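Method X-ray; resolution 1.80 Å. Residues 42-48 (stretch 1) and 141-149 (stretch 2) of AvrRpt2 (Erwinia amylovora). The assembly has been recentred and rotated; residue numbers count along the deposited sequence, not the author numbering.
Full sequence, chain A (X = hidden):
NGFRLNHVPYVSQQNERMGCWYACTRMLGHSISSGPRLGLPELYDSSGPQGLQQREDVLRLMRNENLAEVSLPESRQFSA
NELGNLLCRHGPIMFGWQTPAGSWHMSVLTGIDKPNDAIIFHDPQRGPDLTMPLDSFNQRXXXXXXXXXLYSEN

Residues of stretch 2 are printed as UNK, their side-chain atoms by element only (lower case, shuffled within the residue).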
# COMPACT_ATOMS: atom_id res chain seq x y z
N GLU A 42 -23.18 -15.05 14.52
CA GLU A 42 -23.83 -13.88 15.10
C GLU A 42 -23.01 -12.59 14.90
O GLU A 42 -23.55 -11.48 14.70
CB GLU A 42 -24.18 -14.16 16.56
CG GLU A 42 -25.24 -15.27 16.70
CD GLU A 42 -24.72 -16.70 16.48
OE1 GLU A 42 -23.48 -16.95 16.64
OE2 GLU A 42 -25.58 -17.58 16.16
N LEU A 43 -21.70 -12.76 14.97
CA LEU A 43 -20.77 -11.69 14.75
C LEU A 43 -20.83 -11.27 13.28
O LEU A 43 -20.77 -10.08 13.01
CB LEU A 43 -19.35 -12.13 15.11
CG LEU A 43 -18.23 -11.14 14.81
CD1 LEU A 43 -18.49 -9.89 15.61
CD2 LEU A 43 -16.85 -11.71 15.07
N TYR A 44 -20.96 -12.22 12.34
CA TYR A 44 -20.75 -11.89 10.92
C TYR A 44 -21.98 -11.90 10.06
O TYR A 44 -21.96 -11.37 8.92
CB TYR A 44 -19.69 -12.81 10.31
CG TYR A 44 -18.33 -12.47 10.76
CD1 TYR A 44 -17.80 -11.21 10.53
CD2 TYR A 44 -17.55 -13.38 11.44
CE1 TYR A 44 -16.52 -10.87 10.97
CE2 TYR A 44 -16.29 -13.06 11.87
CZ TYR A 44 -15.74 -11.80 11.64
OH TYR A 44 -14.46 -11.47 12.10
N ASP A 45 -23.04 -12.49 10.57
CA ASP A 45 -24.23 -12.65 9.76
C ASP A 45 -25.55 -12.37 10.46
O ASP A 45 -26.58 -12.76 9.94
CB ASP A 45 -24.30 -14.05 9.18
CG ASP A 45 -25.23 -14.14 7.97
OD1 ASP A 45 -25.52 -13.10 7.31
OD2 ASP A 45 -25.72 -15.24 7.72
N SER A 46 -25.56 -11.69 11.61
CA SER A 46 -26.84 -11.48 12.34
C SER A 46 -27.52 -10.23 11.84
O SER A 46 -26.84 -9.32 11.44
CB SER A 46 -26.62 -11.30 13.85
OG SER A 46 -26.62 -12.54 14.53
N SER A 47 -28.85 -10.21 11.88
CA SER A 47 -29.63 -8.96 11.74
C SER A 47 -30.70 -8.84 12.86
O SER A 47 -30.85 -9.74 13.67
CB SER A 47 -30.28 -8.89 10.36
OG SER A 47 -30.70 -7.55 10.08
N GLY A 48 -31.43 -7.72 12.93
CA GLY A 48 -32.36 -7.47 14.06
C GLY A 48 -31.62 -7.38 15.41
O GLY A 48 -30.50 -6.89 15.43
N UNK A 141 -16.75 -12.92 1.82
CA UNK A 141 -16.52 -11.97 2.88
C UNK A 141 -17.81 -11.60 3.58
O UNK A 141 -18.91 -11.61 2.95
c UNK A 141 -15.49 -9.61 3.34
c UNK A 141 -15.06 -8.36 2.58
c UNK A 141 -14.38 -10.02 4.30
c UNK A 141 -15.88 -10.67 2.33
N UNK A 142 -17.71 -11.34 4.87
CA UNK A 142 -18.88 -10.93 5.67
C UNK A 142 -19.42 -9.51 5.38
O UNK A 142 -19.55 -8.74 6.27
c UNK A 142 -18.55 -11.07 7.14
N UNK A 143 -19.87 -9.28 4.16
CA UNK A 143 -20.34 -7.97 3.70
C UNK A 143 -21.46 -7.39 4.52
O UNK A 143 -21.60 -6.19 4.58
c UNK A 143 -17.39 -5.46 0.50
c UNK A 143 -19.45 -9.52 0.75
c UNK A 143 -20.79 -8.07 2.26
c UNK A 143 -17.87 -8.13 0.04
c UNK A 143 -18.47 -6.09 1.17
c UNK A 143 -16.76 -7.53 -0.59
c UNK A 143 -18.72 -7.44 0.91
c UNK A 143 -19.72 -8.35 1.34
c UNK A 143 -16.54 -6.20 -0.34
n UNK A 143 -18.36 -9.40 -0.06
N UNK A 144 -22.22 -8.22 5.20
CA UNK A 144 -23.37 -7.78 5.94
C UNK A 144 -23.03 -6.93 7.14
O UNK A 144 -23.90 -6.16 7.63
n UNK A 144 -28.52 -11.52 7.41
n UNK A 144 -27.75 -9.34 7.31
n UNK A 144 -29.98 -9.75 7.12
c UNK A 144 -25.50 -8.53 7.16
c UNK A 144 -24.28 -8.95 6.39
c UNK A 144 -28.76 -10.20 7.28
c UNK A 144 -26.38 -9.73 7.46
N UNK A 145 -21.81 -7.02 7.62
CA UNK A 145 -21.44 -6.30 8.86
C UNK A 145 -20.30 -5.35 8.57
O UNK A 145 -19.40 -5.70 7.77
c UNK A 145 -22.33 -8.02 10.45
c UNK A 145 -21.08 -7.23 10.04
c UNK A 145 -19.91 -8.15 9.74
N UNK A 146 -20.30 -4.20 9.19
CA UNK A 146 -19.23 -3.24 8.91
C UNK A 146 -17.87 -3.69 9.45
O UNK A 146 -16.86 -3.13 9.03
c UNK A 146 -19.69 -1.96 9.65
c UNK A 146 -21.34 -3.62 10.07
c UNK A 146 -21.09 -2.17 9.92
N UNK A 147 -17.86 -4.68 10.33
CA UNK A 147 -16.62 -5.12 11.00
C UNK A 147 -16.05 -6.36 10.37
O UNK A 147 -15.33 -7.09 11.01
c UNK A 147 -16.79 -5.30 12.50
n UNK A 147 -19.54 -7.57 13.40
n UNK A 147 -19.22 -5.46 13.14
c UNK A 147 -18.21 -7.40 13.08
c UNK A 147 -20.12 -6.39 13.47
c UNK A 147 -18.02 -6.07 12.90
N UNK A 148 -16.37 -6.56 9.10
CA UNK A 148 -15.92 -7.69 8.32
C UNK A 148 -14.39 -7.82 8.29
O UNK A 148 -13.89 -8.95 8.26
c UNK A 148 -16.51 -7.62 6.92
N UNK A 149 -13.67 -6.67 8.33
CA UNK A 149 -12.22 -6.64 8.12
C UNK A 149 -11.67 -5.70 9.17
O UNK A 149 -12.00 -4.49 9.14
s UNK A 149 -12.12 -6.27 4.01
c UNK A 149 -11.94 -6.07 6.72
c UNK A 149 -12.22 -7.10 5.58
c UNK A 149 -10.40 -6.00 3.87
O HOH W 1 -13.36 -9.16 11.30
O HOH W 2 -22.14 -11.10 6.25

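Position 141 carries four side-chain carbons, forked at the second, and its side chain does not reach stretch 1. The fork beyond CB marks Leu141, the first residue to leave helical geometry after a helix; its apolar side chain is buried outside this contact.

Position 142 has a single side-chain carbon, its CB, which points toward stretch 1 and lies 3.5 Å from CD1 of Tyr44. This is Ala142. The methyl is small enough to let the backbones approach, with the CA atoms of Tyr44 and Ala142 5.7 Å apart, and it still gives the tyrosine ring an apolar neighbour.

At position 143 one carbon leads to fused five- and six-membered rings holding eight carbons and one nitrogen, without contact to stretch 1: Trp143. Its CA-to-CB bond points away from stretch 1. A partly exposed indole suits this place, since its nitrogen is hydrogen-bonded elsewhere in the structure.

Position 144 shows three carbons, a nitrogen, then a carbon bearing two more nitrogens, a guanidinium that reaches Asp45 and Ser47; hence Arg144. Its extended start, with chi1 and chi2 both t, carries the charged group out to these residues. Arg144 NH1 forms a salt bridge with Asp45, including a weak hydrogen bond to OD1 at 3.4 Å. The carboxylate oxygen lies at the guanidinium edge, where the N-H groups point, while CB of Ser47 sits over one face, 3.4 Å from NH2 of Arg144. A long, flat, charged side chain suits this exposed margin.

Position 145 has three side-chain carbons, branched at CB, and one of its methyls reaches the edge of the Tyr44 ring. This is Val145: CG2 is 3.8 Å from CD1 of Tyr44, and CG1 is 3.6 Å from O of Leu43. The compact branched side chain fills a buried space between ring and backbone.

Position 146 has three carbons closing a ring onto the backbone nitrogen, so it is Pro146. It makes no contact with stretch 1, but its phi of -69° fits the type I turn from Val145 to position 148.

Position 147 carries one carbon and a five-membered ring of three carbons and two nitrogens, one of which meets O of Leu43: His147. NE2 donates a hydrogen bond to that oxygen at 2.8 Å, and ND1 is bonded elsewhere in the structure, so both ring nitrogens are satisfied despite burial.

Position 148 has one side-chain carbon, and its CA lies 4.2 Å from CE1 of Tyr44. This is Ala148, small enough for a buried turn end beside that ring.

Position 149 has an unbranched chain of two carbons, a sulfur and a carbon, without contact to stretch 1: Met149. Its CA-to-CB bond points away from stretch 1, and its flexible apolar chain suits burial.

The contact centres on Tyr44, whose ring packs against Ala142 and Val145. Around it, His147 holds the Leu43 carbonyl and Arg144 the Asp45 carboxylate. Two waters add bridges, from Tyr44 OH to His147 O and from Tyr44 O to Arg144 N.

Stretch 2, residues 141-149: LAWRVPHAM
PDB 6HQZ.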